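Local coordinates for protein putative phosphoglycolate phosphatase (Lactobacillus delbrueckii, PDB 2HI0) that probably hydrolyses 2-phosphoglycolate to glycolate and phosphate, as a metal-dependent phosphatase of the haloacid dehalogenase superfamily, at residues 98-106 and 135-146; 19-27 and 39-48. All coordinates share one frame; numbering follows the deposited sequence. Where two conformers were deposited one is given.

Contact 1: 98-106 and 135-146; sequences KPYYADHCQ and KPNEAVQVLVEE
Tyr-101 and Lys-135 join the last helical turns of the helical cap to the Rossmann-like core of this haloacid dehalogenase-type fold: helix 98-103 runs beside helix 137-146, their axes 3° apart in direction and 9.3 Å apart at closest approach. The polar link is one short hydrogen bond, from Lys-135 NZ to Tyr-101 OH at 2.7 Å, the lysine coming in crosswise to the tyrosine. Lys-135 runs straight through chi2, then bends at both chi3 (-59°) and chi4 (-57°), which curls the ammonium up to the phenol; NZ also makes a salt bridge with Asp-12, a ligand of the bound sodium ion. Replacing Tyr-101 with a phenylalanine would probably cost Lys-135 one of the partners that fix its ammonium beside Asp-12.

Apolar packing fills the space between the helices. The Tyr-101 ring meets the methyl of Ala-139 through CE2, and Cys-105 CB lies over one of its faces. Further along, Cys-105 SG rests on Leu-143 CG at 3.9 Å, while Leu-143 CD2 reaches Cys-105 O and the CG of Gln-106. With only methyls at Ala-102 and Ala-139, the backbones can come as near as 5.1 Å between their CA atoms, and Ala-102 CB rests on Glu-138 CG.

Charge and water meet where helix 137-146 begins. Lys-98 NZ stays 4.2 Å from Glu-138 OE2, too far for a salt bridge. One water bridges the helices instead, donating to Lys-98 O at 2.9 Å and to Glu-138 OE2 at 3.1 Å, and its oxygen lies in the plane of the Tyr-101 ring, at the edge.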
loop_
_atom_site.group_PDB
_atom_site.type_symbol
_atom_site.label_atom_id
_atom_site.label_comp_id
_atom_site.label_asym_id
_atom_site.label_seq_id
_atom_site.Cartn_x
_atom_site.Cartn_y
_atom_site.Cartn_z
ATOM N N LYS A 98 -6.247 3.634 14.513
ATOM C CA LYS A 98 -6.907 2.595 13.709
ATOM C C LYS A 98 -8.420 2.824 13.560
ATOM O O LYS A 98 -8.949 2.904 12.463
ATOM C CB LYS A 98 -6.570 1.208 14.256
ATOM C CG LYS A 98 -5.111 0.860 14.004
ATOM C CD LYS A 98 -4.775 -0.620 14.245
ATOM C CE LYS A 98 -5.759 -1.574 13.547
ATOM N NZ LYS A 98 -5.206 -2.959 13.413
ATOM N N PRO A 99 -9.131 2.981 14.662
ATOM C CA PRO A 99 -10.569 3.236 14.528
ATOM C C PRO A 99 -10.895 4.595 13.909
ATOM O O PRO A 99 -11.826 4.711 13.076
ATOM C CB PRO A 99 -11.086 3.171 15.961
ATOM C CG PRO A 99 -9.890 3.348 16.808
ATOM C CD PRO A 99 -8.706 2.856 16.071
ATOM N N TYR A 100 -10.086 5.599 14.242
ATOM C CA TYR A 100 -10.342 6.921 13.650
ATOM C C TYR A 100 -10.217 6.873 12.141
ATOM O O TYR A 100 -11.102 7.311 11.406
ATOM C CB TYR A 100 -9.426 7.966 14.224
ATOM C CG TYR A 100 -9.803 9.338 13.724
ATOM C CD1 TYR A 100 -10.757 10.093 14.415
ATOM C CD2 TYR A 100 -9.248 9.868 12.543
ATOM C CE1 TYR A 100 -11.115 11.373 13.955
ATOM C CE2 TYR A 100 -9.597 11.121 12.082
ATOM C CZ TYR A 100 -10.535 11.869 12.785
ATOM O OH TYR A 100 -10.877 13.137 12.309
ATOM N N TYR A 101 -9.094 6.329 11.677
ATOM C CA TYR A 101 -8.882 6.177 10.245
ATOM C C TYR A 101 -10.010 5.359 9.559
ATOM O O TYR A 101 -10.553 5.790 8.519
ATOM C CB TYR A 101 -7.496 5.595 9.957
ATOM C CG TYR A 101 -7.319 5.449 8.464
ATOM C CD1 TYR A 101 -7.251 6.555 7.645
ATOM C CD2 TYR A 101 -7.229 4.220 7.887
ATOM C CE1 TYR A 101 -7.101 6.427 6.281
ATOM C CE2 TYR A 101 -7.084 4.078 6.535
ATOM C CZ TYR A 101 -7.024 5.178 5.721
ATOM O OH TYR A 101 -6.905 5.010 4.354
ATOM N N ALA A 102 -10.333 4.194 10.106
ATOM C CA ALA A 102 -11.422 3.387 9.598
ATOM C C ALA A 102 -12.731 4.182 9.391
ATOM O O ALA A 102 -13.434 3.996 8.399
ATOM C CB ALA A 102 -11.676 2.141 10.523
ATOM N N ASP A 103 -13.046 5.057 10.336
ATOM C CA ASP A 103 -14.259 5.873 10.267
ATOM C C ASP A 103 -14.098 7.161 9.444
ATOM O O ASP A 103 -15.075 7.897 9.240
ATOM C CB ASP A 103 -14.671 6.283 11.688
ATOM C CG ASP A 103 -15.064 5.093 12.551
ATOM O OD1 ASP A 103 -15.462 4.043 11.979
ATOM O OD2 ASP A 103 -14.951 5.202 13.793
ATOM N N HIS A 104 -12.874 7.460 9.023
ATOM C CA HIS A 104 -12.612 8.678 8.264
ATOM C C HIS A 104 -11.763 8.429 7.014
ATOM O O HIS A 104 -10.935 9.269 6.657
ATOM C CB HIS A 104 -11.926 9.709 9.162
ATOM C CG HIS A 104 -12.765 10.124 10.333
ATOM N ND1 HIS A 104 -12.855 9.412 11.519
ATOM C CD2 HIS A 104 -13.521 11.235 10.505
ATOM C CE1 HIS A 104 -13.641 10.064 12.357
ATOM N NE2 HIS A 104 -14.082 11.153 11.755
ATOM N N CYS A 105 -11.866 7.251 6.428
ATOM C CA CYS A 105 -10.976 6.916 5.322
ATOM C C CYS A 105 -11.581 7.279 3.952
ATOM O O CYS A 105 -10.972 6.963 2.931
ATOM C CB CYS A 105 -10.583 5.425 5.344
ATOM S SG CYS A 105 -11.968 4.312 5.221
ATOM N N GLN A 106 -12.740 7.952 3.908
ATOM C CA GLN A 106 -13.388 8.246 2.634
ATOM C C GLN A 106 -13.882 9.683 2.571
ATOM O O GLN A 106 -14.990 9.959 2.146
ATOM C CB GLN A 106 -14.515 7.250 2.408
ATOM C CG GLN A 106 -14.801 7.008 0.953
ATOM C CD GLN A 106 -16.164 6.347 0.763
ATOM O OE1 GLN A 106 -16.560 5.471 1.555
ATOM N NE2 GLN A 106 -16.893 6.778 -0.267
ATOM N N LYS A 135 -2.707 -1.824 4.287
ATOM C CA LYS A 135 -3.754 -1.061 4.997
ATOM C C LYS A 135 -4.576 -2.022 5.859
ATOM O O LYS A 135 -4.856 -3.150 5.427
ATOM C CB LYS A 135 -4.653 -0.347 4.002
ATOM C CG LYS A 135 -5.773 0.458 4.657
ATOM C CD LYS A 135 -6.666 1.172 3.597
ATOM C CE LYS A 135 -5.923 2.137 2.682
ATOM N NZ LYS A 135 -5.177 3.211 3.411
ATOM N N PRO A 136 -4.917 -1.641 7.084
ATOM C CA PRO A 136 -5.729 -2.592 7.832
ATOM C C PRO A 136 -6.953 -3.077 7.068
ATOM O O PRO A 136 -7.638 -2.291 6.374
ATOM C CB PRO A 136 -6.162 -1.794 9.082
ATOM C CG PRO A 136 -5.059 -0.792 9.235
ATOM C CD PRO A 136 -4.694 -0.393 7.841
ATOM N N ASN A 137 -7.219 -4.375 7.178
ATOM C CA ASN A 137 -8.293 -4.996 6.417
ATOM C C ASN A 137 -9.668 -4.316 6.550
ATOM O O ASN A 137 -10.390 -4.240 5.597
ATOM C CB ASN A 137 -8.429 -6.463 6.797
ATOM C CG ASN A 137 -9.355 -7.232 5.863
ATOM O OD1 ASN A 137 -9.162 -7.272 4.660
ATOM N ND2 ASN A 137 -10.363 -7.872 6.426
ATOM N N GLU A 138 -10.034 -3.863 7.741
ATOM C CA GLU A 138 -11.342 -3.250 7.949
ATOM C C GLU A 138 -11.526 -2.039 7.024
ATOM O O GLU A 138 -12.599 -1.855 6.424
ATOM C CB GLU A 138 -11.487 -2.868 9.415
ATOM C CG GLU A 138 -10.464 -1.836 9.923
ATOM C CD GLU A 138 -9.178 -2.433 10.547
ATOM O OE1 GLU A 138 -8.876 -3.686 10.373
ATOM O OE2 GLU A 138 -8.485 -1.594 11.220
ATOM N N ALA A 139 -10.464 -1.243 6.860
ATOM C CA ALA A 139 -10.498 -0.055 6.010
ATOM C C ALA A 139 -10.437 -0.469 4.514
ATOM O O ALA A 139 -11.163 0.074 3.684
ATOM C CB ALA A 139 -9.343 0.891 6.328
ATOM N N VAL A 140 -9.648 -1.484 4.180
ATOM C CA VAL A 140 -9.618 -1.996 2.827
ATOM C C VAL A 140 -11.028 -2.436 2.367
ATOM O O VAL A 140 -11.460 -2.115 1.255
ATOM C CB VAL A 140 -8.640 -3.198 2.673
ATOM C CG1 VAL A 140 -8.849 -3.921 1.269
ATOM C CG2 VAL A 140 -7.151 -2.707 2.819
ATOM N N GLN A 141 -11.695 -3.241 3.184
ATOM C CA GLN A 141 -13.018 -3.753 2.841
ATOM C C GLN A 141 -14.066 -2.632 2.624
ATOM O O GLN A 141 -14.836 -2.678 1.646
ATOM C CB GLN A 141 -13.486 -4.779 3.886
ATOM C CG GLN A 141 -12.624 -6.036 4.032
ATOM C CD GLN A 141 -12.400 -6.768 2.745
ATOM O OE1 GLN A 141 -13.273 -6.814 1.858
ATOM N NE2 GLN A 141 -11.222 -7.341 2.621
ATOM N N VAL A 142 -14.074 -1.619 3.488
ATOM C CA VAL A 142 -14.970 -0.489 3.330
ATOM C C VAL A 142 -14.715 0.224 1.995
ATOM O O VAL A 142 -15.630 0.575 1.264
ATOM C CB VAL A 142 -14.854 0.550 4.476
ATOM C CG1 VAL A 142 -15.624 1.827 4.140
ATOM C CG2 VAL A 142 -15.445 0.003 5.730
ATOM N N LEU A 143 -13.464 0.460 1.696
ATOM C CA LEU A 143 -13.108 1.219 0.528
ATOM C C LEU A 143 -13.423 0.485 -0.778
ATOM O O LEU A 143 -13.892 1.082 -1.766
ATOM C CB LEU A 143 -11.639 1.631 0.641
ATOM C CG LEU A 143 -11.353 2.743 1.691
ATOM C CD1 LEU A 143 -9.861 2.907 1.889
ATOM C CD2 LEU A 143 -12.019 4.098 1.222
ATOM N N VAL A 144 -13.164 -0.821 -0.794
ATOM C CA VAL A 144 -13.430 -1.604 -1.983
ATOM C C VAL A 144 -14.934 -1.639 -2.201
ATOM O O VAL A 144 -15.394 -1.492 -3.341
ATOM C CB VAL A 144 -12.860 -3.033 -1.894
ATOM C CG1 VAL A 144 -13.511 -3.917 -2.965
ATOM C CG2 VAL A 144 -11.365 -2.975 -2.070
ATOM N N GLU A 145 -15.699 -1.823 -1.127
ATOM C CA GLU A 145 -17.155 -1.927 -1.248
ATOM C C GLU A 145 -17.774 -0.626 -1.726
ATOM O O GLU A 145 -18.712 -0.649 -2.515
ATOM C CB GLU A 145 -17.805 -2.347 0.084
ATOM C CG GLU A 145 -19.358 -2.353 0.098
ATOM N N GLU A 146 -17.233 0.495 -1.265
ATOM C CA GLU A 146 -17.811 1.788 -1.568
ATOM C C GLU A 146 -17.336 2.338 -2.878
ATOM O O GLU A 146 -18.141 2.908 -3.625
ATOM C CB GLU A 146 -17.527 2.814 -0.475
ATOM C CG GLU A 146 -18.220 2.484 0.872
ATOM C CD GLU A 146 -19.735 2.207 0.735
ATOM O OE1 GLU A 146 -20.473 3.071 0.179
ATOM O OE2 GLU A 146 -20.181 1.114 1.161
HETATM O O HOH W 1 -7.856 1.260 10.298
HETATM O O HOH W 2 -6.408 -5.048 10.910
#

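Contact 2: 19-27 and 39-48; sequences SADLTSALN and FTVEDIKNFF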
loop_
_atom_site.group_PDB
_atom_site.type_symbol
_atom_site.label_atom_id
_atom_site.label_comp_id
_atom_site.label_asym_id
_atom_site.label_seq_id
_atom_site.Cartn_x
_atom_site.Cartn_y
_atom_site.Cartn_z
ATOM N N SER A 19 -3.405 9.716 0.689
ATOM C CA SER A 19 -2.455 10.392 1.582
ATOM C C SER A 19 -3.074 11.503 2.409
ATOM O O SER A 19 -2.719 11.673 3.545
ATOM C CB SER A 19 -1.283 10.920 0.776
ATOM O OG SER A 19 -1.686 11.698 -0.323
ATOM N N ALA A 20 -4.050 12.218 1.859
ATOM C CA ALA A 20 -4.682 13.282 2.662
ATOM C C ALA A 20 -5.403 12.747 3.886
ATOM O O ALA A 20 -5.226 13.274 4.993
ATOM C CB ALA A 20 -5.653 14.134 1.828
ATOM N N ASP A 21 -6.222 11.701 3.717
ATOM C CA ASP A 21 -7.011 11.144 4.825
ATOM C C ASP A 21 -6.074 10.474 5.826
ATOM O O ASP A 21 -6.290 10.519 7.046
ATOM C CB ASP A 21 -8.076 10.151 4.320
ATOM C CG ASP A 21 -9.299 10.838 3.684
ATOM O OD1 ASP A 21 -9.528 12.057 3.866
ATOM O OD2 ASP A 21 -10.087 10.153 2.982
ATOM N N LEU A 22 -5.004 9.854 5.324
ATOM C CA LEU A 22 -4.014 9.259 6.245
ATOM C C LEU A 22 -3.341 10.322 7.154
ATOM O O LEU A 22 -3.111 10.123 8.358
ATOM C CB LEU A 22 -2.931 8.470 5.466
ATOM C CG LEU A 22 -3.336 7.123 4.897
ATOM C CD1 LEU A 22 -2.229 6.677 3.927
ATOM C CD2 LEU A 22 -3.593 6.033 5.920
ATOM N N THR A 23 -3.040 11.460 6.522
ATOM C CA THR A 23 -2.385 12.600 7.169
ATOM C C THR A 23 -3.292 13.155 8.256
ATOM O O THR A 23 -2.880 13.343 9.375
ATOM C CB THR A 23 -2.015 13.664 6.101
ATOM O OG1 THR A 23 -1.054 13.100 5.196
ATOM C CG2 THR A 23 -1.389 14.897 6.732
ATOM N N SER A 24 -4.547 13.414 7.905
ATOM C CA SER A 24 -5.514 13.927 8.859
ATOM C C SER A 24 -5.680 12.978 10.056
ATOM O O SER A 24 -5.720 13.410 11.215
ATOM C CB SER A 24 -6.857 14.141 8.151
ATOM O OG SER A 24 -7.784 14.709 9.049
ATOM N N ALA A 25 -5.804 11.677 9.789
ATOM C CA ALA A 25 -6.007 10.687 10.835
ATOM C C ALA A 25 -4.754 10.545 11.709
ATOM O O ALA A 25 -4.847 10.419 12.932
ATOM C CB ALA A 25 -6.417 9.351 10.238
ATOM N N LEU A 26 -3.562 10.554 11.102
ATOM C CA LEU A 26 -2.308 10.470 11.864
ATOM C C LEU A 26 -2.171 11.682 12.780
ATOM O O LEU A 26 -1.822 11.547 13.947
ATOM C CB LEU A 26 -1.012 10.310 11.002
ATOM C CG LEU A 26 0.265 9.787 11.723
ATOM C CD1 LEU A 26 0.031 8.401 12.301
ATOM C CD2 LEU A 26 1.412 9.796 10.697
ATOM N N ASN A 27 -2.398 12.870 12.248
ATOM C CA ASN A 27 -2.302 14.068 13.045
ATOM C C ASN A 27 -3.319 14.099 14.185
ATOM O O ASN A 27 -2.984 14.468 15.314
ATOM C CB ASN A 27 -2.425 15.336 12.198
ATOM C CG ASN A 27 -1.155 15.654 11.416
ATOM O OD1 ASN A 27 -0.045 15.360 11.859
ATOM N ND2 ASN A 27 -1.326 16.246 10.233
ATOM N N PHE A 39 2.113 16.907 10.734
ATOM C CA PHE A 39 2.690 16.172 9.593
ATOM C C PHE A 39 2.022 16.594 8.293
ATOM O O PHE A 39 0.830 16.932 8.275
ATOM C CB PHE A 39 2.557 14.664 9.731
ATOM C CG PHE A 39 3.262 14.080 10.938
ATOM C CD1 PHE A 39 4.645 14.142 11.051
ATOM C CD2 PHE A 39 2.548 13.405 11.915
ATOM C CE1 PHE A 39 5.316 13.550 12.121
ATOM C CE2 PHE A 39 3.189 12.808 12.993
ATOM C CZ PHE A 39 4.603 12.888 13.093
ATOM N N THR A 40 2.822 16.577 7.228
ATOM C CA THR A 40 2.380 16.926 5.890
ATOM C C THR A 40 2.057 15.640 5.134
ATOM O O THR A 40 2.450 14.539 5.539
ATOM C CB THR A 40 3.514 17.665 5.108
ATOM O OG1 THR A 40 4.628 16.779 4.995
ATOM C CG2 THR A 40 3.989 18.972 5.847
ATOM N N VAL A 41 1.354 15.778 4.011
ATOM C CA VAL A 41 1.147 14.644 3.094
ATOM C C VAL A 41 2.470 14.026 2.639
ATOM O O VAL A 41 2.563 12.803 2.500
ATOM C CB VAL A 41 0.309 15.022 1.858
ATOM C CG1 VAL A 41 0.488 14.005 0.751
ATOM C CG2 VAL A 41 -1.148 15.245 2.241
ATOM N N GLU A 42 3.497 14.848 2.439
ATOM C CA GLU A 42 4.795 14.309 2.035
ATOM C C GLU A 42 5.417 13.464 3.157
ATOM O O GLU A 42 6.101 12.472 2.883
ATOM C CB GLU A 42 5.787 15.408 1.598
ATOM C CG GLU A 42 5.482 16.081 0.250
ATOM C CD GLU A 42 5.268 15.116 -0.937
ATOM O OE1 GLU A 42 6.271 14.560 -1.436
ATOM O OE2 GLU A 42 4.099 14.928 -1.387
ATOM N N ASP A 43 5.183 13.849 4.415
ATOM C CA ASP A 43 5.670 13.069 5.552
ATOM C C ASP A 43 4.982 11.698 5.501
ATOM O O ASP A 43 5.612 10.636 5.654
ATOM C CB ASP A 43 5.357 13.751 6.889
ATOM C CG ASP A 43 6.177 15.011 7.143
ATOM O OD1 ASP A 43 7.345 15.105 6.685
ATOM O OD2 ASP A 43 5.633 15.885 7.858
ATOM N N ILE A 44 3.669 11.730 5.315
ATOM C CA ILE A 44 2.900 10.481 5.327
ATOM C C ILE A 44 3.366 9.503 4.239
ATOM O O ILE A 44 3.347 8.293 4.438
ATOM C CB ILE A 44 1.342 10.767 5.235
ATOM C CG1 ILE A 44 0.737 10.779 6.640
ATOM C CG2 ILE A 44 0.627 9.799 4.328
ATOM C CD1 ILE A 44 1.240 11.916 7.527
ATOM N N LYS A 45 3.762 10.026 3.082
ATOM C CA LYS A 45 4.300 9.186 1.995
ATOM C C LYS A 45 5.590 8.473 2.368
ATOM O O LYS A 45 5.923 7.427 1.785
ATOM C CB LYS A 45 4.476 10.023 0.735
ATOM C CG LYS A 45 3.173 10.540 0.154
ATOM C CD LYS A 45 3.402 11.428 -1.034
ATOM C CE LYS A 45 2.090 11.720 -1.732
ATOM N NZ LYS A 45 2.239 12.818 -2.755
ATOM N N ASN A 46 6.285 9.014 3.366
ATOM C CA ASN A 46 7.481 8.374 3.949
ATOM C C ASN A 46 7.144 7.424 5.108
ATOM O O ASN A 46 7.960 6.579 5.502
ATOM C CB ASN A 46 8.474 9.421 4.462
ATOM C CG ASN A 46 9.233 10.093 3.365
ATOM O OD1 ASN A 46 10.338 9.658 2.993
ATOM N ND2 ASN A 46 8.649 11.147 2.818
ATOM N N PHE A 47 5.970 7.561 5.702
ATOM C CA PHE A 47 5.635 6.690 6.829
ATOM C C PHE A 47 4.952 5.397 6.449
ATOM O O PHE A 47 5.241 4.361 6.991
ATOM C CB PHE A 47 4.767 7.405 7.852
ATOM C CG PHE A 47 5.344 8.713 8.399
ATOM C CD1 PHE A 47 6.707 8.958 8.441
ATOM C CD2 PHE A 47 4.463 9.669 8.920
ATOM C CE1 PHE A 47 7.178 10.163 8.930
ATOM C CE2 PHE A 47 4.917 10.832 9.424
ATOM C CZ PHE A 47 6.292 11.079 9.440
ATOM N N PHE A 48 4.032 5.477 5.506
ATOM C CA PHE A 48 3.208 4.304 5.168
ATOM C C PHE A 48 3.883 3.411 4.087
ATOM O O PHE A 48 4.874 3.828 3.489
ATOM C CB PHE A 48 1.801 4.803 4.815
ATOM C CG PHE A 48 1.027 5.240 6.026
ATOM C CD1 PHE A 48 0.311 4.309 6.764
ATOM C CD2 PHE A 48 1.054 6.540 6.491
ATOM C CE1 PHE A 48 -0.361 4.678 7.885
ATOM C CE2 PHE A 48 0.373 6.895 7.637
ATOM C CZ PHE A 48 -0.320 5.965 8.322
#
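Ile-44 is a knob in a hole formed by Ser-19, Leu-22, Thr-23 and Leu-26, where two helices of the cap of this haloacid dehalogenase-type fold cross almost perpendicularly: the axes of helix 19-27 and helix 41-47 make 92° and approach to 8.8 Å. Its CG1 and CB press on Thr-23 OG1, both at 3.3 Å, its CG2 lies against Leu-22 CB, and its CD1 meets Leu-26 CD2. Around this knob the aromatic residues close in. Leu-22 CD2 sits over one face of Phe-48, 4.2 Å from the ring centroid and 17° off the normal, a CH-pi contact. Leu-26, with CG anti to the backbone N, sends CD2 between three phenylalanines, touching Phe-47 CD2 at the ring edge and lying obliquely to Phe-39 and Phe-48.

At the C-terminal end of segment 19-27, the amide of Asn-27 clasps the backbone of Phe-39 with two hydrogen bonds: OD1 takes the N-H of Phe-39 at 2.9 Å, and ND2 gives to Phe-39 O in a nearly straight bond (170°). The pair fixes the flip of the amide, which is almost parallel to the phenyl ring.

The next shell sets these groups in place. Thr-40 and Asp-43 form a capping box that starts helix 41-47 right after Phe-39, and Asp-43 is itself held by a salt bridge to Arg-68. Phe-47 CE2 lies over a face of Phe-39, while Ala-59 of helix 52-63 touches both Leu-26 and Phe-47. Under the knob, Thr-23 OG1 donates to Ser-19 O at 2.7 Å, reaching that carbonyl from the face opposite the Thr-23 backbone N-H.

In the fold
Contact 2 closes along the chain before contact 1 opens; their centres lie about 15 Å apart, and they meet through helix 19-32. Leu-22, which faces Phe-48 in contact 2, places its CD2 3.5 Å from CZ of Tyr-101, the ring that carries the bond to Lys-135 in contact 1; Ala-25 CB likewise packs 3.7 Å from Tyr-100 CD2. Both contacts border the metal site, where Asp-10, Asp-12 and Asp-190 bind sodium. The Lys-135 side chain is about 8 Å from that ion and that of Phe-48 about 7 Å. Asp-12 is touched from both contacts, through Lys-135 and Leu-22. Asp-10 and Asp-12 fit the DxDx(T/V) motif of haloacid dehalogenase-type enzymes.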